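Local coordinates for uncharacterized protein AF_0941 (Archaeoglobus fulgidus, PDB 1YOZ) that is of unknown function but folds as an all-helical protein of the AF0941-like family, at residues D31-C43 with K95-I109. Residues are numbered along the deposited sequence; the frame is centred on the assembly and turned at random.
Sequences DQKNIFEMFRSDC and KKLDPEVINEIALYI
With chi1 of 61°, Q32 sets its CG between its own backbone N and carbonyl carbon, and the chain then runs extended to carry the amide to D98, just before helix 99-109. There both ends of the amide are used on D98: OE1 accepts from D98 N at 2.7 Å, almost in line with the C=O, while NE2 donates to D98 OD2 at 3.0 Å, reaching the carboxylate from above its plane. D98 is the N-cap residue, yet its carboxylate makes no capping bond; its OD1 forms a salt bridge with K96 NZ. A water linking Q32 N to K96 O adds a further tie. F36, its CG anti to the backbone N (chi1 -157°), swings its ring toward helix 99-109, a knob among V101, E104, I105 and Y108. I105 CG1 lies over one face, 3.8 Å from the ring centroid, and R40 NH2 over the opposite one. In this all-helical fold the two helices run side by side and nearly parallel, 11° apart with axes 10.2 Å from each other, and helix 57-73 packs against F39 and I105, with V71 touching both. Farther along, the F36 edge points at the Y108 face in an offset edge-to-face pair. R40 CG rests on a face of the Y108 ring, 3.6 Å from Y108 CZ, and C43 SG, beside that ring's edge, packs 3.8 Å from I109 CG1.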
loop_
_atom_site.group_PDB
_atom_site.type_symbol
_atom_site.label_atom_id
_atom_site.label_comp_id
_atom_site.label_asym_id
_atom_site.label_seq_id
_atom_site.Cartn_x
_atom_site.Cartn_y
_atom_site.Cartn_z
ATOM N N ASP B 31 9.758 -0.651 17.933
ATOM C CA ASP B 31 9.595 -1.653 18.975
ATOM C C ASP B 31 8.633 -2.723 18.469
ATOM O O ASP B 31 7.476 -2.432 18.240
ATOM C CB ASP B 31 9.063 -1.017 20.257
ATOM C CG ASP B 31 8.912 -2.028 21.375
ATOM O OD1 ASP B 31 9.811 -2.163 22.221
ATOM O OD2 ASP B 31 7.894 -2.731 21.391
ATOM N N GLN B 32 9.135 -3.954 18.260
ATOM C CA GLN B 32 8.315 -5.021 17.661
ATOM C C GLN B 32 7.056 -5.371 18.431
ATOM O O GLN B 32 6.050 -5.761 17.828
ATOM C CB GLN B 32 9.121 -6.287 17.319
ATOM C CG GLN B 32 9.811 -6.991 18.498
ATOM C CD GLN B 32 10.400 -8.349 18.088
ATOM O OE1 GLN B 32 10.738 -8.600 16.900
ATOM N NE2 GLN B 32 10.531 -9.236 19.072
ATOM N N LYS B 33 7.084 -5.218 19.747
ATOM C CA LYS B 33 5.841 -5.330 20.504
ATOM C C LYS B 33 4.839 -4.270 20.087
ATOM O O LYS B 33 3.647 -4.559 19.919
ATOM C CB LYS B 33 6.080 -5.250 22.031
ATOM C CG LYS B 33 4.859 -5.667 22.894
ATOM C CD LYS B 33 4.445 -7.175 22.704
ATOM C CE LYS B 33 3.293 -7.403 21.680
ATOM N NZ LYS B 33 3.149 -8.889 21.305
ATOM N N ASN B 34 5.290 -3.020 19.933
ATOM C CA ASN B 34 4.331 -1.945 19.542
ATOM C C ASN B 34 3.797 -2.212 18.114
ATOM O O ASN B 34 2.657 -1.909 17.777
ATOM C CB ASN B 34 5.019 -0.559 19.551
ATOM C CG ASN B 34 5.353 -0.056 20.965
ATOM O OD1 ASN B 34 4.855 -0.588 21.954
ATOM N ND2 ASN B 34 6.214 0.970 21.049
ATOM N N ILE B 35 4.682 -2.729 17.272
ATOM C CA ILE B 35 4.330 -3.067 15.878
ATOM C C ILE B 35 3.184 -4.073 15.881
ATOM O O ILE B 35 2.110 -3.810 15.336
ATOM C CB ILE B 35 5.569 -3.574 15.082
ATOM C CG1 ILE B 35 6.613 -2.461 14.983
ATOM C CG2 ILE B 35 5.190 -4.031 13.657
ATOM C CD1 ILE B 35 7.817 -2.814 14.102
ATOM N N PHE B 36 3.374 -5.198 16.568
ATOM C CA PHE B 36 2.300 -6.194 16.649
ATOM C C PHE B 36 1.004 -5.560 17.170
ATOM O O PHE B 36 -0.048 -5.675 16.548
ATOM C CB PHE B 36 2.769 -7.371 17.506
ATOM C CG PHE B 36 2.031 -8.679 17.255
ATOM C CD1 PHE B 36 2.715 -9.894 17.415
ATOM C CD2 PHE B 36 0.680 -8.708 16.911
ATOM C CE1 PHE B 36 2.063 -11.129 17.217
ATOM C CE2 PHE B 36 0.014 -9.917 16.729
ATOM C CZ PHE B 36 0.706 -11.139 16.878
ATOM N N GLU B 37 1.060 -4.806 18.277
ATOM C CA GLU B 37 -0.168 -4.162 18.783
ATOM C C GLU B 37 -0.826 -3.187 17.800
ATOM O O GLU B 37 -2.054 -3.122 17.706
ATOM C CB GLU B 37 0.063 -3.532 20.184
ATOM C CG GLU B 37 -1.188 -2.896 20.776
ATOM C CD GLU B 37 -0.866 -2.071 22.045
ATOM O OE1 GLU B 37 0.018 -2.528 22.834
ATOM O OE2 GLU B 37 -1.485 -0.976 22.242
ATOM N N MET B 38 -0.013 -2.473 17.007
ATOM C CA MET B 38 -0.490 -1.553 15.976
ATOM C C MET B 38 -1.297 -2.281 14.910
ATOM O O MET B 38 -2.370 -1.852 14.575
ATOM C CB MET B 38 0.715 -0.873 15.271
ATOM C CG MET B 38 0.587 0.617 15.057
ATOM S SD MET B 38 2.027 1.336 14.288
ATOM C CE MET B 38 3.244 0.947 15.440
ATOM N N PHE B 39 -0.761 -3.384 14.359
ATOM C CA PHE B 39 -1.550 -4.187 13.417
ATOM C C PHE B 39 -2.780 -4.807 14.067
ATOM O O PHE B 39 -3.813 -4.907 13.415
ATOM C CB PHE B 39 -0.696 -5.261 12.706
ATOM C CG PHE B 39 0.261 -4.680 11.703
ATOM C CD1 PHE B 39 -0.164 -4.406 10.397
ATOM C CD2 PHE B 39 1.554 -4.391 12.060
ATOM C CE1 PHE B 39 0.712 -3.869 9.455
ATOM C CE2 PHE B 39 2.462 -3.850 11.115
ATOM C CZ PHE B 39 2.026 -3.577 9.833
ATOM N N ARG B 40 -2.672 -5.264 15.325
ATOM C CA ARG B 40 -3.905 -5.727 16.026
ATOM C C ARG B 40 -4.946 -4.601 16.086
ATOM O O ARG B 40 -6.135 -4.846 15.811
ATOM C CB ARG B 40 -3.657 -6.203 17.477
ATOM C CG ARG B 40 -2.916 -7.488 17.643
ATOM C CD ARG B 40 -2.793 -7.840 19.157
ATOM N NE ARG B 40 -1.694 -8.790 19.335
ATOM C CZ ARG B 40 -0.509 -8.515 19.880
ATOM N NH1 ARG B 40 -0.229 -7.301 20.339
ATOM N NH2 ARG B 40 0.397 -9.478 19.993
ATOM N N SER B 41 -4.521 -3.381 16.470
ATOM C CA SER B 41 -5.478 -2.288 16.530
ATOM C C SER B 41 -6.068 -1.933 15.185
ATOM O O SER B 41 -7.230 -1.546 15.115
ATOM C CB SER B 41 -4.929 -1.008 17.181
ATOM O OG SER B 41 -3.601 -0.761 16.788
ATOM N N ASP B 42 -5.249 -2.022 14.121
ATOM C CA ASP B 42 -5.730 -1.821 12.763
ATOM C C ASP B 42 -6.804 -2.817 12.376
ATOM O O ASP B 42 -7.830 -2.422 11.810
ATOM C CB ASP B 42 -4.571 -1.934 11.754
ATOM C CG ASP B 42 -3.722 -0.671 11.691
ATOM O OD1 ASP B 42 -4.057 0.360 12.369
ATOM O OD2 ASP B 42 -2.719 -0.710 10.944
ATOM N N CYS B 43 -6.571 -4.105 12.640
ATOM C CA CYS B 43 -7.605 -5.124 12.317
ATOM C C CYS B 43 -8.931 -4.760 12.970
ATOM O O CYS B 43 -9.997 -4.876 12.354
ATOM C CB CYS B 43 -7.170 -6.474 12.820
ATOM S SG CYS B 43 -5.834 -7.168 11.763
ATOM N N LYS B 95 17.319 -1.541 17.638
ATOM C CA LYS B 95 16.166 -2.463 17.653
ATOM C C LYS B 95 16.237 -3.291 16.370
ATOM O O LYS B 95 16.785 -2.833 15.350
ATOM C CB LYS B 95 14.849 -1.693 17.642
ATOM C CG LYS B 95 14.592 -0.776 18.836
ATOM C CD LYS B 95 13.166 -0.929 19.233
ATOM C CE LYS B 95 12.681 0.090 20.230
ATOM N NZ LYS B 95 13.713 0.587 21.178
ATOM N N LYS B 96 15.676 -4.496 16.428
ATOM C CA LYS B 96 15.498 -5.369 15.255
ATOM C C LYS B 96 14.132 -6.088 15.294
ATOM O O LYS B 96 13.437 -6.088 16.310
ATOM C CB LYS B 96 16.653 -6.368 15.127
ATOM C CG LYS B 96 17.138 -6.884 16.462
ATOM C CD LYS B 96 18.295 -7.893 16.344
ATOM C CE LYS B 96 17.775 -9.284 15.843
ATOM N NZ LYS B 96 16.519 -9.819 16.549
ATOM N N LEU B 97 13.748 -6.677 14.159
ATOM C CA LEU B 97 12.412 -7.259 14.014
ATOM C C LEU B 97 12.580 -8.758 13.797
ATOM O O LEU B 97 13.146 -9.167 12.790
ATOM C CB LEU B 97 11.705 -6.636 12.806
ATOM C CG LEU B 97 10.293 -7.048 12.355
ATOM C CD1 LEU B 97 9.218 -6.908 13.438
ATOM C CD2 LEU B 97 9.918 -6.263 11.104
ATOM N N ASP B 98 12.118 -9.560 14.744
ATOM C CA ASP B 98 12.203 -11.027 14.617
ATOM C C ASP B 98 11.370 -11.563 13.426
ATOM O O ASP B 98 10.189 -11.255 13.320
ATOM C CB ASP B 98 11.695 -11.687 15.906
ATOM C CG ASP B 98 12.622 -11.472 17.071
ATOM O OD1 ASP B 98 13.816 -11.179 16.815
ATOM O OD2 ASP B 98 12.167 -11.614 18.242
ATOM N N PRO B 99 11.995 -12.341 12.512
ATOM C CA PRO B 99 11.215 -13.080 11.513
ATOM C C PRO B 99 9.995 -13.796 12.077
ATOM O O PRO B 99 8.927 -13.810 11.438
ATOM C CB PRO B 99 12.223 -14.092 10.950
ATOM C CG PRO B 99 13.576 -13.313 11.016
ATOM C CD PRO B 99 13.453 -12.503 12.323
ATOM N N GLU B 100 10.136 -14.372 13.271
ATOM C CA GLU B 100 9.007 -15.043 13.916
ATOM C C GLU B 100 7.884 -14.055 14.205
ATOM O O GLU B 100 6.718 -14.423 14.188
ATOM C CB GLU B 100 9.434 -15.752 15.212
ATOM C CG GLU B 100 10.621 -16.697 15.077
ATOM C CD GLU B 100 11.959 -15.996 14.734
ATOM O OE1 GLU B 100 12.241 -14.896 15.288
ATOM O OE2 GLU B 100 12.723 -16.552 13.896
ATOM N N VAL B 101 8.225 -12.797 14.516
ATOM C CA VAL B 101 7.174 -11.819 14.866
ATOM C C VAL B 101 6.380 -11.433 13.586
ATOM O O VAL B 101 5.158 -11.428 13.572
ATOM C CB VAL B 101 7.737 -10.614 15.694
ATOM C CG1 VAL B 101 6.683 -9.426 15.799
ATOM C CG2 VAL B 101 8.117 -11.097 17.075
ATOM N N ILE B 102 7.100 -11.165 12.508
ATOM C CA ILE B 102 6.489 -11.001 11.183
ATOM C C ILE B 102 5.502 -12.121 10.900
ATOM O O ILE B 102 4.349 -11.849 10.574
ATOM C CB ILE B 102 7.547 -10.852 10.064
ATOM C CG1 ILE B 102 8.410 -9.628 10.352
ATOM C CG2 ILE B 102 6.898 -10.759 8.641
ATOM C CD1 ILE B 102 9.497 -9.368 9.372
ATOM N N ASN B 103 5.953 -13.376 11.023
ATOM C CA ASN B 103 5.055 -14.523 10.822
ATOM C C ASN B 103 3.832 -14.468 11.713
ATOM O O ASN B 103 2.738 -14.752 11.243
ATOM C CB ASN B 103 5.771 -15.899 10.929
ATOM C CG ASN B 103 6.992 -15.987 10.028
ATOM O OD1 ASN B 103 7.136 -15.206 9.100
ATOM N ND2 ASN B 103 7.882 -16.942 10.303
ATOM N N GLU B 104 4.003 -14.140 12.998
ATOM C CA GLU B 104 2.853 -14.163 13.914
ATOM C C GLU B 104 1.845 -13.049 13.614
ATOM O O GLU B 104 0.670 -13.231 13.845
ATOM C CB GLU B 104 3.273 -14.041 15.373
ATOM C CG GLU B 104 3.878 -15.306 15.976
ATOM C CD GLU B 104 4.931 -14.990 17.037
ATOM O OE1 GLU B 104 4.818 -13.930 17.711
ATOM O OE2 GLU B 104 5.872 -15.815 17.196
ATOM N N ILE B 105 2.323 -11.891 13.157
ATOM C CA ILE B 105 1.407 -10.766 12.762
ATOM C C ILE B 105 0.571 -11.202 11.543
ATOM O O ILE B 105 -0.649 -11.086 11.540
ATOM C CB ILE B 105 2.213 -9.481 12.453
ATOM C CG1 ILE B 105 2.898 -8.919 13.719
ATOM C CG2 ILE B 105 1.324 -8.394 11.913
ATOM C CD1 ILE B 105 4.021 -7.888 13.399
ATOM N N ALA B 106 1.235 -11.755 10.519
ATOM C CA ALA B 106 0.529 -12.226 9.289
ATOM C C ALA B 106 -0.523 -13.223 9.667
ATOM O O ALA B 106 -1.678 -13.170 9.209
ATOM C CB ALA B 106 1.497 -12.875 8.319
ATOM N N LEU B 107 -0.097 -14.178 10.491
ATOM C CA LEU B 107 -0.965 -15.240 10.941
ATOM C C LEU B 107 -2.139 -14.674 11.746
ATOM O O LEU B 107 -3.272 -15.129 11.602
ATOM C CB LEU B 107 -0.149 -16.282 11.746
ATOM C CG LEU B 107 0.593 -17.363 10.924
ATOM C CD1 LEU B 107 1.459 -18.266 11.862
ATOM C CD2 LEU B 107 -0.350 -18.199 10.065
ATOM N N TYR B 108 -1.871 -13.698 12.607
ATOM C CA TYR B 108 -2.961 -12.994 13.335
ATOM C C TYR B 108 -3.982 -12.334 12.386
ATOM O O TYR B 108 -5.199 -12.390 12.604
ATOM C CB TYR B 108 -2.387 -11.933 14.316
ATOM C CG TYR B 108 -3.446 -11.196 15.105
ATOM C CD1 TYR B 108 -3.749 -11.570 16.423
ATOM C CD2 TYR B 108 -4.161 -10.137 14.539
ATOM C CE1 TYR B 108 -4.733 -10.920 17.139
ATOM C CE2 TYR B 108 -5.139 -9.464 15.249
ATOM C CZ TYR B 108 -5.426 -9.848 16.565
ATOM O OH TYR B 108 -6.432 -9.178 17.280
ATOM N N ILE B 109 -3.496 -11.680 11.342
ATOM C CA ILE B 109 -4.403 -11.015 10.358
ATOM C C ILE B 109 -5.217 -12.095 9.642
ATOM O O ILE B 109 -6.445 -11.976 9.387
ATOM C CB ILE B 109 -3.591 -10.148 9.314
ATOM C CG1 ILE B 109 -2.948 -8.913 9.995
ATOM C CG2 ILE B 109 -4.472 -9.759 8.134
ATOM C CD1 ILE B 109 -1.796 -8.265 9.248
HETATM O O HOH W 1 12.086 -4.362 17.809
HETATM O O HOH W 2 -7.656 -6.995 16.562
#